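PDB 1KPH: cyclopropane-fatty-acyl-phospholipid synthase 1 from Mycobacterium tuberculosis, which catalyses cyclopropane ring formation at the distal double bond of alpha mycolic acids, using a methylene group from S-adenosyl-L-methionine. Local coordinates for the didecyl-dimethyl-ammonium site. Sequence-based numbering; all coordinates share one arbitrary frame.

The didecyl-dimethyl-ammonium site. Residues 16, 33, 137, 140-141, 169, 192, 196, 200, 203-205, 232, 239, 265, 269, 278. With 10A (didecyl-dimethyl-ammonium), chain B.
Tyr33 holds CG anti to the backbone N (chi1 -162°), which turns one ring face to the ammonium head of 10A. Phe200 holds CG anti to its carbonyl carbon (chi1 -61°) and lays its ring along one decyl chain. Methyl C11 of 10A sits over the centre of the Tyr33 ring, 3.6 Å from the centroid, in a CH-pi contact. Methylene C8 does the same over Phe200. Tyr16 comes to C11 edge-on, its hydroxyl leading. Its OH is hydrogen-bonded to His141 NE2 (2.7 Å), which would steady both rings. Tyr33 OH and Tyr265 OH are hydrogen-bonded tip to tip at 2.6 Å. The carbonyl oxygens of Tyr33 and Gly137 lie near the two N-methyls and may help offset the positive charge.

The two decyl tails run side by side from the head, so 10A is bent into a hairpin. Leu205 reaches both: CG meets C3 of one chain, and CD1 meets the end carbon C22 of the other at 3.4 Å. Leu192 CD2 also caps C22. Cys269, a probable active-site residue, touches C19 with SG (3.6 Å), and Ile169 CD1 packs on C18. Glu140 offers only its aliphatic part, CB against C7. Its OE2 accepts Ile169 N at 2.8 Å from above the carboxylate plane.

The detergent-like 10A is almost wholly buried and probably mimics the lipid substrate. Its pocket lies between strand 163-171 and helices 186-199, 229-245 and 256-275, with the head beside the S-adenosyl-L-methionine site.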
loop_
_atom_site.group_PDB
_atom_site.type_symbol
_atom_site.label_atom_id
_atom_site.label_comp_id
_atom_site.label_asym_id
_atom_site.label_seq_id
_atom_site.Cartn_x
_atom_site.Cartn_y
_atom_site.Cartn_z
ATOM N N TYR A 16 -5.092 -7.351 -8.234
ATOM C CA TYR A 16 -5.548 -6.040 -8.703
ATOM C C TYR A 16 -6.155 -5.927 -10.097
ATOM O O TYR A 16 -6.837 -4.943 -10.390
ATOM C CB TYR A 16 -4.419 -5.018 -8.555
ATOM C CG TYR A 16 -3.818 -5.005 -7.166
ATOM C CD1 TYR A 16 -2.714 -5.797 -6.858
ATOM C CD2 TYR A 16 -4.380 -4.234 -6.147
ATOM C CE1 TYR A 16 -2.181 -5.825 -5.569
ATOM C CE2 TYR A 16 -3.854 -4.256 -4.855
ATOM C CZ TYR A 16 -2.755 -5.054 -4.573
ATOM O OH TYR A 16 -2.228 -5.085 -3.298
ATOM N N TYR A 33 -6.288 2.019 -1.619
ATOM C CA TYR A 33 -6.355 0.643 -1.135
ATOM C C TYR A 33 -5.248 0.394 -0.111
ATOM O O TYR A 33 -4.301 -0.349 -0.363
ATOM C CB TYR A 33 -6.221 -0.288 -2.348
ATOM C CG TYR A 33 -6.676 -1.723 -2.170
ATOM C CD1 TYR A 33 -7.379 -2.133 -1.037
ATOM C CD2 TYR A 33 -6.412 -2.672 -3.159
ATOM C CE1 TYR A 33 -7.809 -3.459 -0.894
ATOM C CE2 TYR A 33 -6.837 -3.996 -3.025
ATOM C CZ TYR A 33 -7.533 -4.381 -1.892
ATOM O OH TYR A 33 -7.948 -5.691 -1.758
ATOM N N GLY A 137 1.770 0.304 1.025
ATOM C CA GLY A 137 1.177 -1.000 0.800
ATOM C C GLY A 137 1.652 -1.771 -0.414
ATOM O O GLY A 137 0.906 -2.586 -0.950
ATOM N N GLU A 140 4.648 -5.244 0.879
ATOM C CA GLU A 140 4.130 -6.582 1.153
ATOM C C GLU A 140 4.127 -7.512 -0.065
ATOM O O GLU A 140 3.920 -8.722 0.070
ATOM C CB GLU A 140 2.715 -6.480 1.732
ATOM C CG GLU A 140 2.627 -5.609 2.990
ATOM C CD GLU A 140 2.370 -4.138 2.687
ATOM O OE1 GLU A 140 2.923 -3.613 1.693
ATOM O OE2 GLU A 140 1.620 -3.497 3.457
ATOM N N HIS A 141 4.361 -6.950 -1.247
ATOM C CA HIS A 141 4.381 -7.734 -2.481
ATOM C C HIS A 141 5.797 -8.013 -2.980
ATOM O O HIS A 141 5.992 -8.840 -3.873
ATOM C CB HIS A 141 3.618 -6.998 -3.586
ATOM C CG HIS A 141 2.130 -7.052 -3.443
ATOM N ND1 HIS A 141 1.408 -8.210 -3.623
ATOM C CD2 HIS A 141 1.226 -6.086 -3.150
ATOM C CE1 HIS A 141 0.122 -7.958 -3.451
ATOM N NE2 HIS A 141 -0.015 -6.676 -3.163
ATOM N N ILE A 169 2.428 -2.933 6.066
ATOM C CA ILE A 169 1.876 -3.758 7.122
ATOM C C ILE A 169 3.085 -4.520 7.687
ATOM O O ILE A 169 4.048 -4.785 6.963
ATOM C CB ILE A 169 0.857 -4.751 6.525
ATOM C CG1 ILE A 169 -0.364 -3.974 6.017
ATOM C CG2 ILE A 169 0.463 -5.806 7.551
ATOM C CD1 ILE A 169 -1.197 -4.729 4.999
ATOM N N LEU A 192 -3.392 -16.816 7.421
ATOM C CA LEU A 192 -2.297 -16.284 6.611
ATOM C C LEU A 192 -2.149 -17.128 5.355
ATOM O O LEU A 192 -1.868 -16.612 4.273
ATOM C CB LEU A 192 -0.976 -16.325 7.378
ATOM C CG LEU A 192 -0.884 -15.640 8.740
ATOM C CD1 LEU A 192 0.569 -15.650 9.203
ATOM C CD2 LEU A 192 -1.399 -14.222 8.644
ATOM N N VAL A 196 -2.442 -15.685 1.435
ATOM C CA VAL A 196 -1.402 -15.890 0.432
ATOM C C VAL A 196 -1.847 -16.780 -0.718
ATOM O O VAL A 196 -1.404 -16.606 -1.853
ATOM C CB VAL A 196 -0.144 -16.533 1.048
ATOM C CG1 VAL A 196 0.890 -16.819 -0.045
ATOM C CG2 VAL A 196 0.441 -15.619 2.102
ATOM N N PHE A 200 -3.661 -12.777 -1.938
ATOM C CA PHE A 200 -2.428 -12.168 -2.407
ATOM C C PHE A 200 -1.330 -13.184 -2.689
ATOM O O PHE A 200 -0.448 -13.407 -1.857
ATOM C CB PHE A 200 -1.923 -11.143 -1.392
ATOM C CG PHE A 200 -2.885 -10.014 -1.141
ATOM C CD1 PHE A 200 -3.547 -9.906 0.078
ATOM C CD2 PHE A 200 -3.129 -9.061 -2.124
ATOM C CE1 PHE A 200 -4.439 -8.862 0.316
ATOM C CE2 PHE A 200 -4.020 -8.015 -1.895
ATOM C CZ PHE A 200 -4.675 -7.916 -0.671
ATOM N N GLY A 203 2.413 -12.896 -1.567
ATOM C CA GLY A 203 2.511 -11.944 -0.475
ATOM C C GLY A 203 3.378 -12.436 0.670
ATOM O O GLY A 203 3.482 -13.638 0.912
ATOM N N ARG A 204 3.995 -11.501 1.383
ATOM C CA ARG A 204 4.863 -11.831 2.504
ATOM C C ARG A 204 4.979 -10.611 3.417
ATOM O O ARG A 204 5.265 -9.510 2.951
ATOM C CB ARG A 204 6.243 -12.216 1.976
ATOM C CG ARG A 204 7.236 -12.668 3.028
ATOM C CD ARG A 204 7.017 -14.110 3.459
ATOM N NE ARG A 204 8.170 -14.604 4.209
ATOM C CZ ARG A 204 8.281 -15.830 4.708
ATOM N NH1 ARG A 204 7.301 -16.710 4.544
ATOM N NH2 ARG A 204 9.376 -16.178 5.370
ATOM N N LEU A 205 4.755 -10.800 4.713
ATOM C CA LEU A 205 4.845 -9.686 5.650
ATOM C C LEU A 205 6.205 -9.553 6.299
ATOM O O LEU A 205 6.790 -10.531 6.766
ATOM C CB LEU A 205 3.806 -9.808 6.763
ATOM C CG LEU A 205 2.334 -9.573 6.440
ATOM C CD1 LEU A 205 1.559 -9.560 7.740
ATOM C CD2 LEU A 205 2.154 -8.253 5.703
ATOM N N TYR A 232 -6.593 0.659 10.953
ATOM C CA TYR A 232 -6.845 -0.331 9.907
ATOM C C TYR A 232 -8.076 -1.203 10.137
ATOM O O TYR A 232 -8.741 -1.606 9.182
ATOM C CB TYR A 232 -5.621 -1.223 9.690
ATOM C CG TYR A 232 -5.307 -1.437 8.222
ATOM C CD1 TYR A 232 -6.331 -1.489 7.276
ATOM C CD2 TYR A 232 -3.993 -1.568 7.779
ATOM C CE1 TYR A 232 -6.058 -1.656 5.924
ATOM C CE2 TYR A 232 -3.707 -1.743 6.420
ATOM C CZ TYR A 232 -4.745 -1.780 5.502
ATOM O OH TYR A 232 -4.476 -1.914 4.162
ATOM N N TRP A 239 -14.719 -1.063 4.624
ATOM C CA TRP A 239 -14.638 -1.680 3.301
ATOM C C TRP A 239 -15.612 -2.849 3.209
ATOM O O TRP A 239 -16.328 -2.990 2.217
ATOM C CB TRP A 239 -13.220 -2.190 3.002
ATOM C CG TRP A 239 -12.226 -1.123 2.640
ATOM C CD1 TRP A 239 -12.500 0.162 2.245
ATOM C CD2 TRP A 239 -10.798 -1.252 2.620
ATOM N NE1 TRP A 239 -11.331 0.834 1.986
ATOM C CE2 TRP A 239 -10.272 -0.008 2.207
ATOM C CE3 TRP A 239 -9.912 -2.299 2.910
ATOM C CZ2 TRP A 239 -8.894 0.221 2.079
ATOM C CZ3 TRP A 239 -8.542 -2.073 2.783
ATOM C CH2 TRP A 239 -8.048 -0.818 2.370
ATOM N N TYR A 265 -11.868 -12.345 3.536
ATOM C CA TYR A 265 -10.581 -11.668 3.602
ATOM C C TYR A 265 -10.684 -10.322 4.328
ATOM O O TYR A 265 -9.941 -10.065 5.282
ATOM C CB TYR A 265 -10.026 -11.528 2.169
ATOM C CG TYR A 265 -9.366 -10.213 1.783
ATOM C CD1 TYR A 265 -8.268 -9.710 2.488
ATOM C CD2 TYR A 265 -9.824 -9.492 0.676
ATOM C CE1 TYR A 265 -7.642 -8.518 2.094
ATOM C CE2 TYR A 265 -9.210 -8.304 0.276
ATOM C CZ TYR A 265 -8.117 -7.822 0.987
ATOM O OH TYR A 265 -7.501 -6.654 0.574
ATOM N N CYS A 269 -9.088 -9.910 8.256
ATOM C CA CYS A 269 -7.986 -8.985 8.489
ATOM C C CYS A 269 -8.349 -7.950 9.549
ATOM O O CYS A 269 -7.515 -7.577 10.373
ATOM C CB CYS A 269 -7.604 -8.283 7.184
ATOM S SG CYS A 269 -6.774 -9.359 5.994
ATOM N N ILE A 278 -1.237 -8.255 13.754
ATOM C CA ILE A 278 -0.586 -7.538 12.666
ATOM C C ILE A 278 -0.650 -6.043 12.933
ATOM O O ILE A 278 -1.529 -5.565 13.650
ATOM C CB ILE A 278 -1.227 -7.861 11.299
ATOM C CG1 ILE A 278 -2.741 -7.671 11.365
ATOM C CG2 ILE A 278 -0.871 -9.289 10.892
ATOM C CD1 ILE A 278 -3.451 -8.073 10.087
HETATM C C1 10A B . 1.611 -13.597 5.992
HETATM C C2 10A B . 1.409 -13.327 4.496
HETATM C C3 10A B . 0.985 -11.871 4.277
HETATM C C4 10A B . 0.727 -11.464 2.819
HETATM C C5 10A B . 0.311 -9.985 2.829
HETATM C C6 10A B . -0.062 -9.388 1.464
HETATM C C7 10A B . -0.477 -7.940 1.766
HETATM C C8 10A B . -1.053 -7.167 0.577
HETATM C C9 10A B . -1.477 -5.770 1.080
HETATM C C10 10A B . -2.253 -5.028 -0.008
HETATM N N1 10A B . -2.998 -3.710 0.264
HETATM C C11 10A B . -3.713 -3.361 -1.026
HETATM C C12 10A B . -2.039 -2.581 0.546
HETATM C C13 10A B . -3.998 -3.712 1.430
HETATM C C14 10A B . -5.179 -4.728 1.530
HETATM C C15 10A B . -5.875 -4.846 2.908
HETATM C C16 10A B . -5.056 -5.333 4.126
HETATM C C17 10A B . -4.573 -6.791 4.004
HETATM C C18 10A B . -3.790 -7.269 5.233
HETATM C C19 10A B . -3.350 -8.728 5.052
HETATM C C20 10A B . -2.614 -9.200 6.317
HETATM C C21 10A B . -2.188 -10.666 6.205
HETATM C C22 10A B . -1.489 -11.069 7.504
#